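Local coordinates for exodeoxyribonuclease III (Archaeoglobus fulgidus, PDB 2VOA), which is an AP endonuclease that cuts DNA at abasic sites and, like others of its family, probably also acts as a 3'-5' exonuclease on double-stranded DNA, at residues Val66-Leu71 and Ile99-Thr104; Glu75-Gly80 and Ile92-Ala97; Asp186-Ile191 and Gly214-Ala219; Tyr198-Tyr203 and Ser246-Leu251. The protein carries 1 engineered substitution. One frame throughout, in Å; residues are numbered along the deposited sequence.

Overall arrangement
The chain has the DNase I-like fold, in which two mixed six-stranded sheets pack face to face. Contact 1 spans the two sheets, while contact 2 is the hairpin at the border of one of them. They touch, their centres about 7 Å apart, through the salt bridge between D100 and R93. Contacts 3 and 4 lie on the other side of the chain's centre, their own centres about 12 Å apart. They meet at D218, whose OD1 is hydrogen-bonded to T199 and H248. This is the predicted catalytic end: contact 4 touches the bound DNA, whereas the nearest atoms of contacts 3, 1 and 2 are about 10, 12 and 16 Å from it.

Contact 1 (Val66-Leu71 and Ile99-Thr104); sequences VAIASL and IDVINT
The carboxamide of N103 is the flat group that reaches across from 99-104 to 66-71. V66 CB stands over one face at its nitrogen end, 3.8 Å from N103 ND2, while I68 CG1 approaches the same nitrogen at a slant from the other side. A67 O lies 2.9 Å from N103 ND2. N103 CG, anti to the backbone N (chi1 174°), is carried toward strand 66-70, and the amide nitrogen comes up against it. The polar ends of the amide are taken up by strand 30-34: OD1 is hydrogen-bonded to Q34 NE2 and ND2 to M33 O. Toward V101 the contact is apolar. I68 and V101 run past one another in opposite senses, I68 CD1 meeting V101 CG1 at 4.0 Å, and branched residues suit the space between two sheets because they are bulky close to the backbone. The strands belong to different sheets of the sandwich; their axes come within 7.5 Å, and their directions differ by 144°. The chemistry implies an interface that is mostly hydrocarbon and is crossed by a buried amide, whose hydrogen bonds to strand 30-34 would fix its rotation and tie the two sheets together.

Contact 2 (Glu75-Gly80 and Ile92-Ala97); sequences EDVSFG and IRAKIA
F79 and I92 run alongside each other in the same direction, a non-hydrogen-bonded antiparallel pair whose side chains share one face of the hairpin. I92 does not cover the phenyl ring but sits at its edge: I92 CG1 is 3.7 Å from F79 CD2, and I92 CD1 lies in the ring plane. I92 has CG1 anti to the backbone N (chi1 -172°), which carries that branch to the ring. An alanine in place of F79 would probably open a gap beside I92 CG1 and CD1, leaving them without this aromatic edge. V77 extends the apolar row, with V77 CG2 4.0 Å from A94 CB. On the other face S78 OG packs on R93 CB at 3.6 Å, and E75 and K95 cross obliquely, their charged ends, E75 OE1 and K95 NZ, 6.2 Å apart. Apolar residues suit the face toward the opposing sheet, charged E75 and K95 the exposed one. Two pairs of backbone hydrogen bonds, E75 with K95 and S78 with R93, hold the strands. The register shifts by one residue between them, forming a beta bulge in which V77 CA comes 3.2 Å from R93 O. Strand 77-79 borders the sheet, and 91-96 continues it to 99-105. The I92 face rests on V66, I68 and V56 of the opposing sheet; from the other face extended R93 reaches D100, besides Y130 and T134 of helix 115-134.

Contact 3 (Asp186-Ile191 and Gly214-Ala219); sequences DVLRKI and GWRGDA. Engineered in segment 214-219: G217 (natural residue Val).
R216 and D186 meet tip to tip in the tight part of the contact. The guanidinium grips the carboxylate end-on: R216 NH1 reaches D186 OD1 at 3.0 Å, on its syn lone pair, and R216 NH2 reaches D186 OD2 at 2.8 Å. Both oxygens lie close to the guanidinium plane, though the two flat groups are turned 33° apart. L188 CD2 covers one face of R216, 3.7 Å from R216 NE and offset toward the rim, a fitting apolar lid for a flat cation. A long arginine suits the place because its guanidinium carries several donors; the bend at chi2 (-71°) turns R216 CD, which lies 3.7 Å from L188 CD2. In this DNase I-like fold, D186 belongs to border strand 185-186, which the short helix 187-191 follows. The other segment leads into the adjoining strand 218-222. R216 NH1 also donates to D218 O at 3.0 Å, so the salt bridge is linked to the backbone of a residue predicted to matter for catalysis. The looser side is that of the partly exposed R189. Its guanidinium stands 89° from that of R216. D155 is salt-bridged to both arginines, which would offset their like charges. Water 1 accepts from R189 NE at 3.0 Å and only weakly from R216 NH2.

Contact 4 (Tyr198-Tyr203 and Ser246-Leu251); sequences YTFYDY and SDHLPL. With nucleotides of chain C.
Y203 and D247 cross at about a right angle where two loops of the DNase I-like fold meet the bound DNA; in one, S246 forms an ST turn by accepting a hydrogen bond from H248 N. Followed outward, Y203 CB lies 3.7 Å from O4' of DG1 of chain C. CG and CD2 meet C5' of DC2 of chain C, which stands over the ring centre. CD1 touches O4' of that sugar at 3.5 Å, and CE1 lies between its C4' and D247 OD2. D247 CB covers the opposite face, 3.6 Å from the Y203 ring centroid, a CH-pi contact. CE2 and CZ near D247 N, and the tip, OH, is hydrogen-bonded to P245 O and N10 ND2. A flat ring with a polar tip thus suits a place between sugar and protein. An alanine in place of Y203 would probably leave the DC2 sugar and D247 CB without the ring between them, and P245 O without its donor. Deeper in, L249 N donates to T199 O at 2.8 Å and Y201 N to D247 O at 3.1 Å, joining the loops on both flanks of F200 and H248. F200 CD1 stands over the H248 ring, 3.4 Å from H248 NE2, and the bond between D218 and H248 ND1 would steady that ring against F200. D247 and H248 are predicted metal ligands. Water 2 accepts from Y203 N and donates to D247 OD2 at 2.8 Å.

Contact 1 (Val66-Leu71 and Ile99-Thr104)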
# COMPACT_ATOMS: atom_id res chain seq x y z
N VAL A 66 -16.20 -10.71 10.25
CA VAL A 66 -15.61 -11.89 10.92
C VAL A 66 -15.59 -13.06 9.91
O VAL A 66 -16.40 -13.10 8.99
CB VAL A 66 -16.43 -12.30 12.18
CG1 VAL A 66 -16.20 -11.31 13.34
CG2 VAL A 66 -17.93 -12.46 11.87
N ALA A 67 -14.67 -13.99 10.09
CA ALA A 67 -14.57 -15.15 9.18
C ALA A 67 -13.95 -16.29 9.97
O ALA A 67 -13.31 -16.04 11.02
CB ALA A 67 -13.71 -14.79 7.97
N ILE A 68 -14.17 -17.53 9.52
CA ILE A 68 -13.45 -18.67 10.08
C ILE A 68 -12.92 -19.50 8.91
O ILE A 68 -13.70 -19.87 8.01
CB ILE A 68 -14.34 -19.58 10.96
CG1 ILE A 68 -15.12 -18.77 12.00
CG2 ILE A 68 -13.49 -20.74 11.60
CD1 ILE A 68 -16.30 -19.57 12.61
N ALA A 69 -11.61 -19.73 8.90
CA ALA A 69 -10.96 -20.65 7.95
C ALA A 69 -10.71 -22.00 8.64
O ALA A 69 -10.38 -22.06 9.84
CB ALA A 69 -9.66 -20.04 7.43
N SER A 70 -10.88 -23.09 7.89
CA SER A 70 -10.71 -24.41 8.48
C SER A 70 -10.35 -25.49 7.47
O SER A 70 -10.65 -25.36 6.27
CB SER A 70 -11.96 -24.82 9.28
OG SER A 70 -13.12 -24.86 8.46
N LEU A 71 -9.70 -26.54 7.96
CA LEU A 71 -9.36 -27.67 7.10
C LEU A 71 -10.62 -28.49 6.78
O LEU A 71 -10.79 -28.97 5.65
CB LEU A 71 -8.28 -28.54 7.77
CG LEU A 71 -6.93 -27.83 7.95
CD1 LEU A 71 -5.99 -28.69 8.80
CD2 LEU A 71 -6.28 -27.47 6.61
N ILE A 99 -16.20 -29.39 16.60
CA ILE A 99 -16.05 -28.29 17.60
C ILE A 99 -17.10 -27.20 17.34
O ILE A 99 -17.22 -26.72 16.21
CB ILE A 99 -14.63 -27.62 17.53
CG1 ILE A 99 -13.51 -28.69 17.48
CG2 ILE A 99 -14.42 -26.65 18.73
CD1 ILE A 99 -13.45 -29.54 18.77
N ASP A 100 -17.84 -26.81 18.38
CA ASP A 100 -18.78 -25.68 18.26
C ASP A 100 -17.94 -24.42 18.39
O ASP A 100 -17.38 -24.17 19.47
CB ASP A 100 -19.81 -25.76 19.39
CG ASP A 100 -20.85 -24.62 19.36
OD1 ASP A 100 -21.60 -24.51 20.35
OD2 ASP A 100 -20.90 -23.82 18.39
N VAL A 101 -17.81 -23.67 17.30
CA VAL A 101 -16.92 -22.49 17.27
C VAL A 101 -17.72 -21.21 17.20
O VAL A 101 -18.53 -21.03 16.30
CB VAL A 101 -15.96 -22.51 16.05
CG1 VAL A 101 -15.05 -21.26 16.05
CG2 VAL A 101 -15.10 -23.79 16.08
N ILE A 102 -17.48 -20.32 18.16
CA ILE A 102 -18.17 -19.00 18.17
C ILE A 102 -17.09 -17.91 18.08
O ILE A 102 -16.27 -17.79 18.97
CB ILE A 102 -19.01 -18.78 19.46
CG1 ILE A 102 -19.89 -19.99 19.79
CG2 ILE A 102 -19.84 -17.49 19.32
CD1 ILE A 102 -19.35 -20.88 20.94
N ASN A 103 -17.12 -17.12 17.01
CA ASN A 103 -16.10 -16.10 16.74
C ASN A 103 -16.73 -14.72 16.84
O ASN A 103 -17.62 -14.38 16.07
CB ASN A 103 -15.53 -16.30 15.34
CG ASN A 103 -14.56 -15.20 14.91
OD1 ASN A 103 -14.02 -14.45 15.74
ND2 ASN A 103 -14.27 -15.16 13.58
N THR A 104 -16.30 -13.93 17.83
CA THR A 104 -16.88 -12.61 18.09
C THR A 104 -15.87 -11.48 17.91
O THR A 104 -14.68 -11.60 18.30
CB THR A 104 -17.45 -12.48 19.54
OG1 THR A 104 -16.40 -12.71 20.47
CG2 THR A 104 -18.57 -13.48 19.81

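Contact 2 (Glu75-Gly80 and Ile92-Ala97)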
# COMPACT_ATOMS: atom_id res chain seq x y z
N GLU A 75 -20.10 -26.68 9.20
CA GLU A 75 -21.53 -26.99 9.14
C GLU A 75 -22.31 -26.08 10.07
O GLU A 75 -21.73 -25.44 10.96
CB GLU A 75 -21.80 -28.43 9.57
CG GLU A 75 -20.60 -29.32 9.51
CD GLU A 75 -20.93 -30.78 9.64
OE1 GLU A 75 -21.65 -31.16 10.59
OE2 GLU A 75 -20.44 -31.55 8.79
N ASP A 76 -23.63 -26.03 9.85
CA ASP A 76 -24.53 -25.32 10.78
C ASP A 76 -24.06 -23.89 11.03
O ASP A 76 -23.96 -23.44 12.19
CB ASP A 76 -24.65 -26.10 12.10
CG ASP A 76 -25.19 -27.52 11.91
OD1 ASP A 76 -26.03 -27.75 11.02
OD2 ASP A 76 -24.76 -28.41 12.67
N VAL A 77 -23.75 -23.18 9.95
CA VAL A 77 -23.17 -21.84 10.06
C VAL A 77 -24.27 -20.83 10.38
O VAL A 77 -25.35 -20.85 9.75
CB VAL A 77 -22.46 -21.43 8.74
CG1 VAL A 77 -21.85 -20.05 8.85
CG2 VAL A 77 -21.39 -22.45 8.35
N SER A 78 -24.02 -19.98 11.38
CA SER A 78 -24.96 -18.90 11.70
C SER A 78 -24.22 -17.58 11.92
O SER A 78 -23.02 -17.59 12.21
CB SER A 78 -25.85 -19.25 12.90
OG SER A 78 -25.09 -19.39 14.09
N PHE A 79 -24.94 -16.47 11.77
CA PHE A 79 -24.36 -15.12 11.87
C PHE A 79 -25.13 -14.28 12.88
O PHE A 79 -26.38 -14.29 12.91
CB PHE A 79 -24.42 -14.38 10.52
CG PHE A 79 -23.94 -15.19 9.34
CD1 PHE A 79 -24.80 -15.48 8.27
CD2 PHE A 79 -22.64 -15.69 9.29
CE1 PHE A 79 -24.35 -16.25 7.18
CE2 PHE A 79 -22.19 -16.45 8.20
CZ PHE A 79 -23.04 -16.72 7.17
N GLY A 80 -24.39 -13.53 13.67
CA GLY A 80 -24.97 -12.53 14.58
C GLY A 80 -25.54 -13.10 15.87
O GLY A 80 -25.64 -14.32 16.05
N ILE A 92 -19.79 -14.91 14.05
CA ILE A 92 -20.01 -16.03 13.13
C ILE A 92 -19.78 -17.31 13.91
O ILE A 92 -18.82 -17.40 14.71
CB ILE A 92 -19.12 -15.92 11.85
CG1 ILE A 92 -19.50 -16.98 10.80
CG2 ILE A 92 -17.61 -15.94 12.19
CD1 ILE A 92 -18.73 -16.86 9.49
N ARG A 93 -20.67 -18.28 13.71
CA ARG A 93 -20.63 -19.53 14.45
C ARG A 93 -20.79 -20.72 13.52
O ARG A 93 -21.55 -20.65 12.58
CB ARG A 93 -21.75 -19.53 15.47
CG ARG A 93 -21.86 -20.82 16.28
CD ARG A 93 -22.75 -20.56 17.44
NE ARG A 93 -22.64 -21.57 18.50
CZ ARG A 93 -23.39 -21.55 19.59
NH1 ARG A 93 -24.28 -20.56 19.74
NH2 ARG A 93 -23.27 -22.48 20.52
N ALA A 94 -20.08 -21.80 13.80
CA ALA A 94 -20.13 -22.99 12.96
C ALA A 94 -19.70 -24.20 13.76
O ALA A 94 -18.95 -24.07 14.72
CB ALA A 94 -19.23 -22.83 11.73
N LYS A 95 -20.19 -25.37 13.36
CA LYS A 95 -19.62 -26.61 13.86
C LYS A 95 -18.52 -27.02 12.86
O LYS A 95 -18.80 -27.22 11.66
CB LYS A 95 -20.71 -27.69 13.91
CG LYS A 95 -20.29 -28.97 14.65
CD LYS A 95 -21.37 -30.02 14.47
CE LYS A 95 -21.10 -31.29 15.25
NZ LYS A 95 -20.84 -30.99 16.69
N ILE A 96 -17.29 -27.11 13.35
CA ILE A 96 -16.13 -27.41 12.50
C ILE A 96 -15.34 -28.54 13.12
O ILE A 96 -14.87 -28.40 14.26
CB ILE A 96 -15.22 -26.17 12.34
CG1 ILE A 96 -16.03 -25.01 11.75
CG2 ILE A 96 -14.02 -26.47 11.46
CD1 ILE A 96 -15.34 -23.67 11.74
N ALA A 97 -15.21 -29.64 12.37
CA ALA A 97 -14.46 -30.82 12.84
C ALA A 97 -14.94 -31.23 14.26
O ALA A 97 -14.13 -31.54 15.13
CB ALA A 97 -12.96 -30.52 12.84

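Contact 3 (Asp186-Ile191 and Gly214-Ala219)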
# COMPACT_ATOMS: atom_id res chain seq x y z
N ASP A 186 -10.04 -19.44 30.02
CA ASP A 186 -9.17 -18.55 29.21
C ASP A 186 -7.86 -19.32 29.12
O ASP A 186 -7.02 -19.25 30.04
CB ASP A 186 -8.96 -17.24 29.98
CG ASP A 186 -8.28 -16.13 29.18
OD1 ASP A 186 -7.71 -16.34 28.08
OD2 ASP A 186 -8.31 -14.99 29.67
N VAL A 187 -7.71 -20.11 28.07
CA VAL A 187 -6.62 -21.11 28.05
C VAL A 187 -5.22 -20.47 28.04
O VAL A 187 -4.26 -21.09 28.51
CB VAL A 187 -6.81 -22.19 26.92
CG1 VAL A 187 -8.04 -23.02 27.21
CG2 VAL A 187 -6.85 -21.54 25.51
N LEU A 188 -5.10 -19.25 27.52
CA LEU A 188 -3.81 -18.52 27.60
C LEU A 188 -3.32 -18.52 29.04
O LEU A 188 -2.12 -18.71 29.28
CB LEU A 188 -3.96 -17.08 27.08
CG LEU A 188 -2.64 -16.27 27.15
CD1 LEU A 188 -1.53 -16.95 26.35
CD2 LEU A 188 -2.92 -14.84 26.68
N ARG A 189 -4.23 -18.34 30.00
CA ARG A 189 -3.86 -18.32 31.43
C ARG A 189 -3.78 -19.68 32.12
O ARG A 189 -3.18 -19.81 33.20
CB ARG A 189 -4.74 -17.32 32.21
CG ARG A 189 -4.75 -15.92 31.59
CD ARG A 189 -3.33 -15.39 31.45
NE ARG A 189 -3.29 -14.01 30.97
CZ ARG A 189 -2.19 -13.39 30.62
NH1 ARG A 189 -1.01 -14.02 30.72
NH2 ARG A 189 -2.26 -12.13 30.21
N LYS A 190 -4.31 -20.73 31.48
CA LYS A 190 -3.97 -22.09 31.91
C LYS A 190 -2.47 -22.37 31.71
O LYS A 190 -1.80 -22.94 32.58
CB LYS A 190 -4.80 -23.11 31.12
CG LYS A 190 -4.59 -24.57 31.57
CD LYS A 190 -5.33 -25.59 30.69
CE LYS A 190 -5.19 -26.97 31.34
NZ LYS A 190 -5.07 -28.04 30.32
N ILE A 191 -1.96 -21.94 30.55
CA ILE A 191 -0.60 -22.28 30.13
C ILE A 191 0.42 -21.25 30.61
O ILE A 191 1.55 -21.60 30.97
CB ILE A 191 -0.52 -22.43 28.57
CG1 ILE A 191 -1.51 -23.49 28.08
CG2 ILE A 191 0.91 -22.81 28.12
CD1 ILE A 191 -1.35 -24.91 28.73
N GLY A 214 1.77 -3.00 25.11
CA GLY A 214 0.72 -3.75 24.46
C GLY A 214 -0.45 -4.05 25.38
O GLY A 214 -0.44 -3.69 26.58
N TRP A 215 -1.45 -4.70 24.77
CA TRP A 215 -2.70 -5.14 25.41
C TRP A 215 -2.99 -6.58 25.05
O TRP A 215 -2.55 -7.08 24.01
CB TRP A 215 -3.90 -4.34 24.86
CG TRP A 215 -3.84 -2.89 25.04
CD1 TRP A 215 -2.97 -2.01 24.44
CD2 TRP A 215 -4.71 -2.10 25.86
NE1 TRP A 215 -3.23 -0.74 24.86
CE2 TRP A 215 -4.29 -0.75 25.73
CE3 TRP A 215 -5.79 -2.39 26.70
CZ2 TRP A 215 -4.92 0.31 26.41
CZ3 TRP A 215 -6.42 -1.31 27.40
CH2 TRP A 215 -5.98 -0.00 27.23
N ARG A 216 -3.75 -7.27 25.91
CA ARG A 216 -4.17 -8.63 25.59
C ARG A 216 -5.71 -8.68 25.70
O ARG A 216 -6.28 -9.05 26.75
CB ARG A 216 -3.47 -9.67 26.51
CG ARG A 216 -3.44 -11.11 25.90
CD ARG A 216 -4.82 -11.77 25.88
NE ARG A 216 -5.26 -12.05 27.24
CZ ARG A 216 -6.04 -13.06 27.61
NH1 ARG A 216 -6.55 -13.91 26.71
NH2 ARG A 216 -6.30 -13.23 28.90
N GLY A 217 -6.36 -8.25 24.61
CA GLY A 217 -7.83 -8.22 24.53
C GLY A 217 -8.44 -9.32 23.65
O GLY A 217 -9.67 -9.38 23.49
N ASP A 218 -7.58 -10.15 23.06
CA ASP A 218 -7.97 -11.30 22.22
C ASP A 218 -7.91 -12.56 23.09
O ASP A 218 -7.04 -12.69 23.96
CB ASP A 218 -7.02 -11.45 21.02
CG ASP A 218 -6.98 -10.21 20.16
OD1 ASP A 218 -6.06 -9.37 20.35
OD2 ASP A 218 -7.88 -10.09 19.31
N ALA A 219 -8.82 -13.52 22.87
CA ALA A 219 -8.86 -14.69 23.75
C ALA A 219 -9.38 -15.93 23.00
O ALA A 219 -10.13 -15.80 22.01
CB ALA A 219 -9.71 -14.42 25.03
O HOH W 1 -5.81 -12.78 32.10

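Contact 4 (Tyr198-Tyr203 and Ser246-Leu251)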
# COMPACT_ATOMS: atom_id res chain seq x y z
N TYR A 198 1.10 -10.04 25.00
CA TYR A 198 0.18 -9.07 24.39
C TYR A 198 -0.17 -9.52 22.98
O TYR A 198 0.66 -10.10 22.28
CB TYR A 198 0.77 -7.66 24.37
CG TYR A 198 1.12 -7.18 25.75
CD1 TYR A 198 2.40 -6.72 26.02
CD2 TYR A 198 0.18 -7.21 26.80
CE1 TYR A 198 2.77 -6.26 27.29
CE2 TYR A 198 0.54 -6.75 28.08
CZ TYR A 198 1.83 -6.31 28.32
OH TYR A 198 2.19 -5.86 29.58
N THR A 199 -1.43 -9.32 22.61
CA THR A 199 -1.94 -9.70 21.30
C THR A 199 -2.21 -8.45 20.43
O THR A 199 -2.73 -8.57 19.32
CB THR A 199 -3.23 -10.56 21.41
OG1 THR A 199 -4.20 -9.89 22.24
CG2 THR A 199 -2.91 -11.95 21.98
N PHE A 200 -1.91 -7.27 20.98
CA PHE A 200 -2.16 -6.00 20.31
C PHE A 200 -1.12 -4.96 20.70
O PHE A 200 -0.83 -4.77 21.88
CB PHE A 200 -3.55 -5.48 20.66
CG PHE A 200 -3.79 -4.06 20.22
CD1 PHE A 200 -3.96 -3.77 18.87
CD2 PHE A 200 -3.85 -3.03 21.14
CE1 PHE A 200 -4.19 -2.43 18.44
CE2 PHE A 200 -4.08 -1.70 20.73
CZ PHE A 200 -4.24 -1.42 19.36
N TYR A 201 -0.57 -4.28 19.70
CA TYR A 201 0.30 -3.13 19.91
C TYR A 201 -0.20 -2.05 18.97
O TYR A 201 -0.28 -2.27 17.76
CB TYR A 201 1.76 -3.45 19.57
CG TYR A 201 2.40 -4.47 20.48
CD1 TYR A 201 2.36 -5.82 20.15
CD2 TYR A 201 3.08 -4.08 21.64
CE1 TYR A 201 2.96 -6.77 20.97
CE2 TYR A 201 3.68 -5.02 22.46
CZ TYR A 201 3.61 -6.36 22.12
OH TYR A 201 4.22 -7.30 22.92
N ASP A 202 -0.56 -0.89 19.52
CA ASP A 202 -1.13 0.21 18.73
C ASP A 202 -0.12 0.71 17.72
O ASP A 202 1.02 0.98 18.09
CB ASP A 202 -1.59 1.33 19.68
CG ASP A 202 -2.44 2.37 18.99
OD1 ASP A 202 -2.03 2.89 17.94
OD2 ASP A 202 -3.51 2.73 19.55
N TYR A 203 -0.52 0.84 16.45
CA TYR A 203 0.38 1.34 15.41
C TYR A 203 0.99 2.70 15.76
O TYR A 203 2.11 3.05 15.34
CB TYR A 203 -0.39 1.55 14.11
CG TYR A 203 -0.84 0.33 13.33
CD1 TYR A 203 -2.16 0.24 12.88
CD2 TYR A 203 0.05 -0.68 12.98
CE1 TYR A 203 -2.58 -0.84 12.10
CE2 TYR A 203 -0.37 -1.78 12.20
CZ TYR A 203 -1.68 -1.84 11.75
OH TYR A 203 -2.10 -2.89 10.97
N SER A 246 -0.59 -6.60 10.62
CA SER A 246 -1.77 -6.23 11.42
C SER A 246 -1.25 -5.60 12.72
O SER A 246 -0.13 -5.88 13.13
CB SER A 246 -2.59 -7.46 11.80
OG SER A 246 -3.77 -7.04 12.48
N ASP A 247 -2.08 -4.80 13.40
CA ASP A 247 -1.70 -4.34 14.74
C ASP A 247 -1.86 -5.43 15.81
O ASP A 247 -1.24 -5.34 16.88
CB ASP A 247 -2.41 -3.01 15.15
CG ASP A 247 -3.90 -2.99 14.82
OD1 ASP A 247 -4.51 -4.03 14.43
OD2 ASP A 247 -4.50 -1.90 15.01
N HIS A 248 -2.66 -6.46 15.52
CA HIS A 248 -2.80 -7.62 16.42
C HIS A 248 -1.85 -8.77 16.04
O HIS A 248 -1.40 -8.85 14.89
CB HIS A 248 -4.25 -8.13 16.40
CG HIS A 248 -5.22 -7.19 17.03
ND1 HIS A 248 -5.87 -7.48 18.21
CD2 HIS A 248 -5.68 -5.99 16.62
CE1 HIS A 248 -6.66 -6.47 18.53
NE2 HIS A 248 -6.56 -5.55 17.59
N LEU A 249 -1.61 -9.66 17.01
CA LEU A 249 -0.88 -10.93 16.81
C LEU A 249 -1.89 -12.10 16.78
O LEU A 249 -2.91 -12.05 17.49
CB LEU A 249 0.04 -11.20 18.03
CG LEU A 249 1.34 -10.45 18.27
CD1 LEU A 249 1.09 -8.97 18.59
CD2 LEU A 249 2.09 -11.11 19.40
N PRO A 250 -1.60 -13.18 16.01
CA PRO A 250 -2.42 -14.39 16.21
C PRO A 250 -2.23 -14.96 17.62
O PRO A 250 -1.11 -14.92 18.18
CB PRO A 250 -1.83 -15.40 15.20
CG PRO A 250 -1.23 -14.55 14.15
CD PRO A 250 -0.62 -13.39 14.93
N LEU A 251 -3.32 -15.49 18.17
CA LEU A 251 -3.28 -16.21 19.43
C LEU A 251 -3.63 -17.66 19.07
O LEU A 251 -4.61 -17.89 18.34
CB LEU A 251 -4.27 -15.61 20.44
CG LEU A 251 -4.31 -16.29 21.82
CD1 LEU A 251 -2.99 -16.09 22.56
CD2 LEU A 251 -5.53 -15.76 22.63
P DC C 2 2.28 2.69 9.86
OP1 DC C 2 3.06 1.53 10.30
OP2 DC C 2 2.83 3.63 8.85
O5' DC C 2 0.89 2.22 9.26
C5' DC C 2 0.17 1.23 9.99
C4' DC C 2 -1.25 1.14 9.51
O4' DC C 2 -1.96 2.26 10.08
C3' DC C 2 -1.44 1.19 7.99
O3' DC C 2 -2.29 0.15 7.63
C2' DC C 2 -2.19 2.51 7.78
C1' DC C 2 -2.92 2.63 9.12
N1 DC C 2 -3.49 4.01 9.41
C2 DC C 2 -4.70 4.10 10.11
O2 DC C 2 -5.25 3.07 10.51
N3 DC C 2 -5.23 5.33 10.33
C4 DC C 2 -4.61 6.42 9.88
N4 DC C 2 -5.19 7.59 10.14
C5 DC C 2 -3.38 6.36 9.16
C6 DC C 2 -2.86 5.14 8.94
O5' DG C 1 1.96 7.18 14.18
C5' DG C 1 2.02 6.81 12.81
C4' DG C 1 1.67 5.34 12.66
O4' DG C 1 0.34 5.01 13.18
C3' DG C 1 1.62 4.86 11.22
O3' DG C 1 1.94 3.48 11.20
C2' DG C 1 0.18 5.09 10.80
C1' DG C 1 -0.56 4.79 12.10
N9 DG C 1 -1.69 5.65 12.36
C8 DG C 1 -1.78 7.02 12.16
N7 DG C 1 -2.93 7.51 12.52
C5 DG C 1 -3.63 6.42 13.00
C6 DG C 1 -4.93 6.36 13.51
O6 DG C 1 -5.71 7.31 13.65
N1 DG C 1 -5.27 5.06 13.90
C2 DG C 1 -4.45 3.95 13.78
N2 DG C 1 -4.95 2.77 14.19
N3 DG C 1 -3.22 4.01 13.28
C4 DG C 1 -2.88 5.27 12.92
O HOH W 2 -3.41 0.49 15.96